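Local coordinates for phosphatidylethanolamine-binding protein (Plasmodium vivax, PDB 2GZQ) that probably binds phosphatidylethanolamine or related phosphate-bearing ligands, as members of its family do, at residues V63-F69 / S109-G115; T156-L160 / K171-C175; L123-V127 / E164-R169; D95-Y99 / C175-Y179. One frame throughout, in Å; residues are numbered along the deposited sequence.

Contact 1: V63-F69 / S109-G115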
# COMPACT_ATOMS: atom_id res chain seq x y z
N VAL A 63 6.20 -10.45 4.07
CA VAL A 63 4.98 -10.06 3.39
C VAL A 63 3.78 -10.63 4.14
O VAL A 63 3.85 -11.73 4.69
CB VAL A 63 5.04 -10.50 1.92
CG1 VAL A 63 4.91 -11.99 1.77
CG2 VAL A 63 4.00 -9.81 1.08
N PRO A 64 2.67 -9.91 4.21
CA PRO A 64 1.50 -10.50 4.88
C PRO A 64 1.17 -11.89 4.39
O PRO A 64 1.12 -12.13 3.18
CB PRO A 64 0.40 -9.50 4.56
CG PRO A 64 1.11 -8.18 4.49
CD PRO A 64 2.42 -8.51 3.80
N ARG A 65 0.89 -12.81 5.30
CA ARG A 65 0.59 -14.17 4.91
C ARG A 65 -0.75 -14.23 4.16
O ARG A 65 -0.90 -15.03 3.24
CB ARG A 65 0.55 -15.09 6.13
CG ARG A 65 0.44 -16.55 5.76
CD ARG A 65 0.60 -17.48 6.95
NE ARG A 65 0.43 -18.89 6.57
CZ ARG A 65 0.44 -19.90 7.43
NH1 ARG A 65 0.28 -21.14 7.02
NH2 ARG A 65 0.63 -19.67 8.72
N ASN A 66 -1.74 -13.48 4.63
CA ASN A 66 -3.08 -13.56 4.05
C ASN A 66 -3.67 -12.20 3.82
O ASN A 66 -3.78 -11.40 4.77
CB ASN A 66 -4.02 -14.37 4.93
CG ASN A 66 -3.71 -15.81 4.90
OD1 ASN A 66 -4.04 -16.50 3.95
ND2 ASN A 66 -3.01 -16.26 5.92
N ILE A 67 -4.07 -11.92 2.59
CA ILE A 67 -4.84 -10.75 2.26
C ILE A 67 -6.09 -11.22 1.56
O ILE A 67 -6.04 -12.17 0.78
CB ILE A 67 -4.03 -9.78 1.40
CG1 ILE A 67 -2.86 -9.23 2.20
CG2 ILE A 67 -4.91 -8.66 0.86
CD1 ILE A 67 -1.92 -8.37 1.41
N LYS A 68 -7.22 -10.61 1.89
CA LYS A 68 -8.49 -10.97 1.26
C LYS A 68 -9.25 -9.73 0.86
O LYS A 68 -9.31 -8.76 1.61
CB LYS A 68 -9.39 -11.75 2.22
CG LYS A 68 -8.79 -13.08 2.64
CD LYS A 68 -9.73 -13.92 3.52
CE LYS A 68 -8.99 -15.10 4.14
NZ LYS A 68 -9.89 -16.26 4.43
N PHE A 69 -9.83 -9.78 -0.32
CA PHE A 69 -10.59 -8.68 -0.88
C PHE A 69 -12.07 -9.03 -0.89
O PHE A 69 -12.43 -10.18 -1.14
CB PHE A 69 -10.11 -8.36 -2.32
CG PHE A 69 -8.64 -8.21 -2.43
CD1 PHE A 69 -8.00 -7.13 -1.88
CD2 PHE A 69 -7.87 -9.19 -3.03
CE1 PHE A 69 -6.62 -6.99 -1.95
CE2 PHE A 69 -6.50 -9.08 -3.08
CZ PHE A 69 -5.88 -7.96 -2.55
N SER A 109 -7.61 -12.56 -7.90
CA SER A 109 -8.30 -13.46 -6.96
C SER A 109 -8.75 -12.69 -5.72
O SER A 109 -8.08 -11.74 -5.32
CB SER A 109 -7.33 -14.54 -6.47
OG SER A 109 -7.90 -15.32 -5.43
N LYS A 110 -9.81 -13.13 -5.05
CA LYS A 110 -10.20 -12.51 -3.79
C LYS A 110 -9.23 -12.78 -2.66
O LYS A 110 -9.38 -12.25 -1.59
CB LYS A 110 -11.57 -12.99 -3.33
CG LYS A 110 -12.70 -12.35 -4.07
CD LYS A 110 -13.97 -13.07 -3.75
CE LYS A 110 -14.53 -12.64 -2.43
NZ LYS A 110 -15.95 -13.08 -2.29
N GLU A 111 -8.25 -13.65 -2.88
CA GLU A 111 -7.30 -14.04 -1.83
C GLU A 111 -5.88 -13.95 -2.37
O GLU A 111 -5.61 -14.41 -3.49
CB GLU A 111 -7.56 -15.47 -1.36
CG GLU A 111 -8.35 -15.57 -0.08
CD GLU A 111 -8.13 -16.90 0.60
OE1 GLU A 111 -8.70 -17.90 0.12
OE2 GLU A 111 -7.39 -16.93 1.60
N LEU A 112 -4.99 -13.35 -1.59
CA LEU A 112 -3.57 -13.32 -1.91
C LEU A 112 -2.84 -13.90 -0.74
O LEU A 112 -2.90 -13.36 0.35
CB LEU A 112 -3.10 -11.88 -2.18
CG LEU A 112 -1.69 -11.70 -2.76
CD1 LEU A 112 -1.66 -12.28 -4.18
CD2 LEU A 112 -1.28 -10.25 -2.76
N VAL A 113 -2.14 -15.00 -0.99
CA VAL A 113 -1.45 -15.76 0.05
C VAL A 113 0.05 -15.61 -0.15
O VAL A 113 0.58 -15.88 -1.21
CB VAL A 113 -1.86 -17.24 0.01
CG1 VAL A 113 -1.20 -18.01 1.16
CG2 VAL A 113 -3.38 -17.36 0.06
N LYS A 114 0.72 -15.11 0.88
CA LYS A 114 2.16 -14.86 0.83
C LYS A 114 2.56 -13.96 -0.34
O LYS A 114 3.65 -14.09 -0.89
CB LYS A 114 2.94 -16.17 0.78
CG LYS A 114 2.86 -16.95 2.06
CD LYS A 114 3.98 -17.98 2.19
CE LYS A 114 3.78 -18.84 3.41
NZ LYS A 114 4.90 -19.81 3.62
N GLY A 115 1.67 -13.04 -0.70
CA GLY A 115 2.06 -11.91 -1.51
C GLY A 115 2.14 -12.13 -3.00
O GLY A 115 2.50 -11.18 -3.72
O HOH W 1 -0.47 -11.94 0.85
O HOH W 2 -5.91 -15.06 2.08
O HOH W 3 -5.32 -18.75 2.72
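Phe69 reaches back from the end of its strand onto the backbone of Ser109 and Lys110. From its CB, 4.0 Å from Lys110 O, the side chain turns its CG anti to the carbonyl carbon (chi1 -50°), which keeps the first ring atom near the same oxygen. Beyond it CD2 comes to 3.4 Å from Ser109 O, which sits at the ring edge close to its plane. CE2, one atom further out, stands 3.8 Å from Ser109 O and approaches Leu112 CB obliquely.

Backbone bonds set the pairing of the two strands. Phe69 N donates to Lys110 O at 2.8 Å, and the hydrogen-bonded pair Ile67-Leu112 is closed by two bonds, the straighter being Leu112 N to Ile67 O (174°). At Lys114 N the approach to Arg65 O is less regular, 45° above the carbonyl plane. There one water donates to Pro64 O and Leu112 O and accepts from Gly115 N. On the opposite face Lys68 runs alongside Glu111, with CG atoms 3.7 Å apart; in the conformer given, Lys68 NZ makes only a long salt bridge to Glu111 OE2, and a water joins that oxygen to Asn66 OD1.

Strands 66-69 and 111-113 run antiparallel, the latter at one border of a four-stranded sheet. The other side of 66-69 pairs with strand 39-42, and Ile67 and Phe69 pack on Trp102 and Ile107 of strand 99-107.

Contact 2: T156-L160 / K171-C175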
# COMPACT_ATOMS: atom_id res chain seq x y z
N THR A 156 4.14 3.36 -15.52
CA THR A 156 5.07 4.46 -15.60
C THR A 156 5.52 4.85 -14.19
O THR A 156 4.67 5.04 -13.32
CB THR A 156 4.37 5.62 -16.33
OG1 THR A 156 3.95 5.16 -17.63
CG2 THR A 156 5.29 6.83 -16.45
N GLY A 157 6.82 4.97 -13.97
CA GLY A 157 7.34 5.31 -12.65
C GLY A 157 7.79 4.12 -11.82
O GLY A 157 8.58 4.26 -10.87
N VAL A 158 7.29 2.93 -12.16
CA VAL A 158 7.59 1.73 -11.41
C VAL A 158 7.90 0.59 -12.39
O VAL A 158 7.05 -0.27 -12.67
CB VAL A 158 6.44 1.33 -10.47
CG1 VAL A 158 6.95 0.29 -9.49
CG2 VAL A 158 5.89 2.52 -9.71
N PRO A 159 9.13 0.59 -12.90
CA PRO A 159 9.40 -0.39 -13.93
C PRO A 159 9.51 -1.80 -13.41
O PRO A 159 9.57 -2.03 -12.21
CB PRO A 159 10.74 0.06 -14.51
CG PRO A 159 10.87 1.48 -14.10
CD PRO A 159 10.27 1.49 -12.72
N LEU A 160 9.46 -2.74 -14.33
CA LEU A 160 9.72 -4.12 -13.94
C LEU A 160 10.99 -4.23 -13.13
O LEU A 160 12.00 -3.58 -13.40
CB LEU A 160 9.79 -5.03 -15.14
CG LEU A 160 8.55 -5.09 -16.02
CD1 LEU A 160 8.85 -5.81 -17.29
CD2 LEU A 160 7.40 -5.73 -15.29
N LYS A 171 10.61 8.46 -1.49
CA LYS A 171 9.85 9.31 -2.44
C LYS A 171 9.34 8.49 -3.63
O LYS A 171 9.35 8.92 -4.79
CB LYS A 171 10.66 10.52 -2.90
CG LYS A 171 10.98 11.52 -1.83
CD LYS A 171 11.86 12.67 -2.39
CE LYS A 171 12.39 13.57 -1.33
NZ LYS A 171 13.28 14.59 -1.97
N PHE A 172 8.87 7.28 -3.32
CA PHE A 172 8.19 6.40 -4.25
C PHE A 172 8.93 6.30 -5.59
O PHE A 172 8.42 6.67 -6.65
CB PHE A 172 6.71 6.76 -4.40
CG PHE A 172 5.84 5.58 -4.74
CD1 PHE A 172 5.89 4.98 -5.98
CD2 PHE A 172 5.03 5.01 -3.77
CE1 PHE A 172 5.09 3.88 -6.27
CE2 PHE A 172 4.25 3.88 -4.06
CZ PHE A 172 4.28 3.33 -5.31
N ASN A 173 10.15 5.82 -5.52
CA ASN A 173 10.98 5.65 -6.71
C ASN A 173 11.12 6.92 -7.50
O ASN A 173 11.11 6.93 -8.73
CB ASN A 173 10.49 4.53 -7.62
CG ASN A 173 11.56 4.13 -8.61
OD1 ASN A 173 12.73 4.16 -8.26
ND2 ASN A 173 11.17 3.82 -9.88
N ASN A 174 11.28 8.02 -6.79
CA ASN A 174 11.42 9.35 -7.38
C ASN A 174 10.17 9.76 -8.17
O ASN A 174 10.29 10.55 -9.12
CB ASN A 174 12.67 9.44 -8.27
CG ASN A 174 13.97 9.45 -7.47
OD1 ASN A 174 14.94 8.81 -7.85
ND2 ASN A 174 13.96 10.14 -6.35
N CYS A 175 9.01 9.24 -7.79
CA CYS A 175 7.73 9.75 -8.30
C CYS A 175 6.90 10.42 -7.21
O CYS A 175 5.72 10.78 -7.43
CB CYS A 175 6.92 8.65 -8.97
SG CYS A 175 7.77 7.86 -10.34
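Asn173 and Gly157 make the one hydrogen bond of this contact: ND2 donates to the Gly157 carbonyl O at 2.8 Å, with an angle at the proton of 161°. The acceptor lies close to the amide plane, although the donor is tilted from the carbonyl plane. With CG anti to the backbone N, the amide projects out from its turn to meet the loop, and its OD1 accepts from Thr168 N, so both ends of the amide are held and its rotation is fixed.

The apolar contact is made by Val158 CG2, which comes to the edge of the Phe172 ring, in its plane, 3.8 Å from CE1. Van der Waals contacts flank the hydrogen bond: Pro159 CD packs 3.8 Å from Asn173 ND2, and in the modelled conformer Cys175 SG rests 3.5 Å from Gly157 CA, an approach that suits a residue without a side chain.

Backbone geometry identifies the motif. Lys171 to Asn174 all have positive phi (47° to 61°) and positive psi, so 171-174 is a short left-handed helix, weakly bonded, with Cys175 N donating to Phe172 O. Such a helix is rare in proteins, and this one has been proposed to form part of a functional motif of the Plasmodium protein.

Contact 3: L123-V127 / E164-R169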
# COMPACT_ATOMS: atom_id res chain seq x y z
N LEU A 123 6.55 -5.75 -8.62
CA LEU A 123 7.29 -4.61 -9.13
C LEU A 123 8.31 -4.11 -8.12
O LEU A 123 9.39 -3.68 -8.46
CB LEU A 123 6.31 -3.48 -9.48
CG LEU A 123 5.33 -3.78 -10.60
CD1 LEU A 123 4.28 -2.65 -10.68
CD2 LEU A 123 6.02 -3.95 -11.91
N LEU A 124 7.97 -4.21 -6.83
CA LEU A 124 8.91 -3.95 -5.74
C LEU A 124 8.68 -5.00 -4.66
O LEU A 124 7.60 -5.01 -4.04
CB LEU A 124 8.70 -2.55 -5.15
CG LEU A 124 9.02 -1.42 -6.14
CD1 LEU A 124 8.49 -0.09 -5.59
CD2 LEU A 124 10.53 -1.31 -6.38
N PRO A 125 9.68 -5.86 -4.40
CA PRO A 125 9.42 -6.91 -3.43
C PRO A 125 9.31 -6.34 -2.02
O PRO A 125 9.92 -5.31 -1.69
CB PRO A 125 10.63 -7.83 -3.56
CG PRO A 125 11.72 -6.97 -4.09
CD PRO A 125 11.06 -5.91 -4.92
N TYR A 126 8.53 -7.01 -1.19
CA TYR A 126 8.25 -6.56 0.17
C TYR A 126 9.52 -6.34 0.96
O TYR A 126 10.36 -7.25 1.06
CB TYR A 126 7.38 -7.61 0.88
CG TYR A 126 6.98 -7.18 2.26
CD1 TYR A 126 5.82 -6.47 2.48
CD2 TYR A 126 7.78 -7.48 3.36
CE1 TYR A 126 5.45 -6.09 3.74
CE2 TYR A 126 7.42 -7.08 4.64
CZ TYR A 126 6.26 -6.36 4.82
OH TYR A 126 5.88 -5.92 6.09
N VAL A 127 9.62 -5.18 1.60
CA VAL A 127 10.59 -4.97 2.67
C VAL A 127 9.82 -4.36 3.83
O VAL A 127 9.00 -3.46 3.63
CB VAL A 127 11.75 -4.07 2.24
CG1 VAL A 127 12.50 -4.69 1.08
CG2 VAL A 127 11.26 -2.67 1.89
N GLU A 164 17.41 -3.77 -6.33
CA GLU A 164 17.40 -2.51 -5.62
C GLU A 164 18.29 -1.45 -6.24
O GLU A 164 18.07 -0.25 -6.03
CB GLU A 164 17.77 -2.73 -4.17
CG GLU A 164 16.82 -3.63 -3.40
CD GLU A 164 15.39 -3.12 -3.33
OE1 GLU A 164 15.17 -2.02 -2.79
OE2 GLU A 164 14.46 -3.83 -3.80
N HIS A 165 19.28 -1.81 -7.04
CA HIS A 165 20.16 -0.82 -7.64
C HIS A 165 19.43 0.09 -8.61
O HIS A 165 19.85 1.22 -8.86
CB HIS A 165 21.33 -1.49 -8.36
CG HIS A 165 22.20 -0.53 -9.11
ND1 HIS A 165 23.11 0.29 -8.47
CD2 HIS A 165 22.28 -0.23 -10.43
CE1 HIS A 165 23.72 1.04 -9.37
NE2 HIS A 165 23.23 0.75 -10.56
N TYR A 166 18.32 -0.38 -9.17
CA TYR A 166 17.69 0.32 -10.27
C TYR A 166 16.49 1.15 -9.84
O TYR A 166 15.88 1.81 -10.67
CB TYR A 166 17.32 -0.65 -11.39
CG TYR A 166 18.54 -1.25 -12.06
CD1 TYR A 166 18.94 -2.54 -11.74
CD2 TYR A 166 19.29 -0.54 -12.97
CE1 TYR A 166 20.05 -3.11 -12.32
CE2 TYR A 166 20.41 -1.11 -13.57
CZ TYR A 166 20.78 -2.39 -13.22
OH TYR A 166 21.90 -2.97 -13.80
N ILE A 167 16.15 1.12 -8.55
CA ILE A 167 15.04 1.86 -8.00
C ILE A 167 15.42 2.46 -6.66
O ILE A 167 16.46 2.13 -6.10
CB ILE A 167 13.75 0.97 -7.88
CG1 ILE A 167 13.98 -0.30 -7.09
CG2 ILE A 167 13.23 0.64 -9.27
CD1 ILE A 167 14.01 -0.14 -5.59
N THR A 168 14.59 3.34 -6.14
CA THR A 168 14.73 3.79 -4.77
C THR A 168 13.36 3.69 -4.11
O THR A 168 12.34 3.93 -4.73
CB THR A 168 15.29 5.20 -4.62
OG1 THR A 168 15.39 5.50 -3.21
CG2 THR A 168 14.47 6.24 -5.34
N ARG A 169 13.32 3.31 -2.84
CA ARG A 169 12.04 3.27 -2.14
C ARG A 169 11.66 4.60 -1.52
O ARG A 169 10.52 4.80 -1.16
CB ARG A 169 12.04 2.12 -1.14
CG ARG A 169 12.15 0.79 -1.85
CD ARG A 169 12.55 -0.35 -0.95
NE ARG A 169 12.61 -1.60 -1.70
CZ ARG A 169 11.59 -2.44 -1.85
NH1 ARG A 169 10.41 -2.21 -1.28
NH2 ARG A 169 11.76 -3.53 -2.58
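The Arg169 guanidinium has Val127 over one face, CG1 standing 3.8 Å above its plane near the centre, while the Glu164 carboxylate and the Pro125 ring carbon CG lie at its edge. Glu164 is gripped side-on: Arg169 NE donates to OE1 at 2.8 Å and NH2 to OE2 at 3.0 Å, both nearly straight and within 2° of the guanidinium plane, using the syn sides of the carboxylate. Tyr161 OH is a further partner of Glu164 OE2.

Across the contact, Arg169 NH2 donates to Pro125 O at 2.7 Å on a lone pair in the carbonyl plane, but the bend at the proton (139°) and a 23° tilt from the guanidinium show a compromise; NH1 adds a weak bond to the same oxygen. The extended run from CG to NE carries the group that far, and NH1 also donates to Val100 O. Strand 99-107 takes part again where Val127 O accepts from His101 ND1. Beside the polar cluster, Leu124 CD2 slides past Ile167 CG1 at 3.7 Å.

A buried arginine thus ties the 164-169 loop to the end of strand 121-124, an edge strand of the six-stranded sheet, at the classic beta bulge of Leu123 and Leu124 opposite Ala103.

Contact 4: D95-Y99 / C175-Y179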
# COMPACT_ATOMS: atom_id res chain seq x y z
N ASP A 95 10.37 13.57 5.28
CA ASP A 95 11.06 14.05 4.10
C ASP A 95 11.14 13.02 2.98
O ASP A 95 11.36 13.38 1.82
CB ASP A 95 12.49 14.44 4.47
CG ASP A 95 12.57 15.69 5.33
OD1 ASP A 95 11.56 16.41 5.46
OD2 ASP A 95 13.66 15.94 5.88
N GLY A 96 10.97 11.76 3.33
CA GLY A 96 10.97 10.67 2.35
C GLY A 96 9.60 10.17 1.91
O GLY A 96 9.51 9.18 1.17
N ARG A 97 8.55 10.87 2.34
CA ARG A 97 7.12 10.55 1.98
C ARG A 97 7.07 10.40 0.43
O ARG A 97 7.49 11.33 -0.27
CB ARG A 97 6.18 11.74 2.39
CG ARG A 97 4.67 11.57 1.94
CD ARG A 97 3.83 12.65 2.52
NE ARG A 97 3.74 12.51 3.96
CZ ARG A 97 3.14 13.36 4.78
NH1 ARG A 97 2.54 14.44 4.30
NH2 ARG A 97 3.12 13.11 6.08
N ASP A 98 6.46 9.38 -0.15
CA ASP A 98 6.06 8.10 0.45
C ASP A 98 7.21 7.11 0.32
O ASP A 98 7.78 6.94 -0.76
CB ASP A 98 4.90 7.50 -0.34
CG ASP A 98 3.60 8.27 -0.19
OD1 ASP A 98 3.42 8.91 0.86
OD2 ASP A 98 2.75 8.17 -1.10
N TYR A 99 7.56 6.41 1.39
CA TYR A 99 8.47 5.27 1.28
C TYR A 99 7.68 4.06 0.82
O TYR A 99 6.66 3.73 1.43
CB TYR A 99 9.15 5.01 2.63
CG TYR A 99 10.23 3.97 2.59
CD1 TYR A 99 11.56 4.32 2.44
CD2 TYR A 99 9.92 2.65 2.63
CE1 TYR A 99 12.55 3.34 2.39
CE2 TYR A 99 10.91 1.66 2.57
CZ TYR A 99 12.21 2.04 2.45
OH TYR A 99 13.18 1.04 2.38
N CYS A 175 9.01 9.24 -7.79
CA CYS A 175 7.73 9.75 -8.30
C CYS A 175 6.90 10.42 -7.21
O CYS A 175 5.72 10.78 -7.43
CB CYS A 175 6.92 8.65 -8.97
SG CYS A 175 7.77 7.86 -10.34
N GLN A 176 7.53 10.59 -6.06
CA GLN A 176 7.03 11.34 -4.91
C GLN A 176 6.01 10.54 -4.09
O GLN A 176 6.28 10.26 -2.93
CB GLN A 176 6.52 12.72 -5.31
CG GLN A 176 7.50 13.45 -6.21
CD GLN A 176 8.92 13.45 -5.69
OE1 GLN A 176 9.16 13.82 -4.55
NE2 GLN A 176 9.88 13.07 -6.54
N SER A 177 4.88 10.18 -4.67
CA SER A 177 3.80 9.57 -3.91
C SER A 177 3.11 8.45 -4.66
O SER A 177 3.09 8.45 -5.90
CB SER A 177 2.76 10.60 -3.52
OG SER A 177 2.05 11.07 -4.63
N ALA A 178 2.53 7.54 -3.90
CA ALA A 178 1.69 6.50 -4.48
C ALA A 178 0.55 7.12 -5.28
O ALA A 178 0.26 6.69 -6.38
CB ALA A 178 1.15 5.62 -3.40
N TYR A 179 -0.11 8.13 -4.72
CA TYR A 179 -1.23 8.75 -5.39
C TYR A 179 -0.77 9.30 -6.76
O TYR A 179 -1.46 9.16 -7.77
CB TYR A 179 -1.80 9.88 -4.52
CG TYR A 179 -2.98 10.56 -5.18
CD1 TYR A 179 -2.83 11.71 -5.94
CD2 TYR A 179 -4.26 10.00 -5.11
CE1 TYR A 179 -3.90 12.29 -6.58
CE2 TYR A 179 -5.33 10.59 -5.73
CZ TYR A 179 -5.14 11.72 -6.47
OH TYR A 179 -6.18 12.35 -7.10
O HOH W 4 0.08 8.63 -1.87
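Asp98 OD2 accepts a hydrogen bond from Ala178 N at 2.9 Å, through its anti lone pair and with an angle of 162° at the hydrogen. OD2 of Asp98 also lies 3.3 Å from Ser177 CA and 2.8 Å from a water; that water accepts from Tyr179 N at 2.9 Å. The carboxylate therefore meets the first turn of helix 178-184 directly at one amide and, probably, through water at the next. Asp98 CG is anti to its carbonyl carbon, on the N side of the residue (chi1 -70°), which places the carboxylate alongside this helix end.

A second bond comes from the backbone. Asp98 N donates to Gln176 O at 2.9 Å, with the donor almost in line with the carbonyl bond. The peptide before Asp98 is cis, so its C=O and N-H lie on the same side, and Arg97 O is brought to 3.1 Å from Gln176 O, two acceptors pressed together as the price of the bond. Gln176 itself sits at the corner of a tight turn, with Ser177 N bonded weakly to Cys175 O.

Ser177 is the N-cap, its OG accepting from Asn180 N. Asp98 thus supplements the cap from another part of the chain, and the helix end, with its amides pointing outward, would probably favour the ionised form of the buried carboxylate, a charge-dipole match joining the cis-peptide loop to the helix start.

How the contacts relate
Contact 1 stands apart as sheet pairing, regular in its backbone bonds, with one apolar face turned inward and a charged face outward. It meets contact 3 through Val63 and Pro64, which pack on Tyr126. Contacts 2, 3 and 4 cluster around the chain from 164 to 179 and rely largely on side-chain-to-backbone bonds, with one backbone bond in contact 4. The Asn173 amide is shared between contacts 2 and 3. Contacts 2 and 4 share Cys175, and Phe172 N lies 2.8 Å from Asp98 O, linking the left-handed helix to the cis-peptide loop. Arg169 and Asp98 are ionisable residues in buried positions and probably charged, whereas the ionic pair of contact 1 lies exposed.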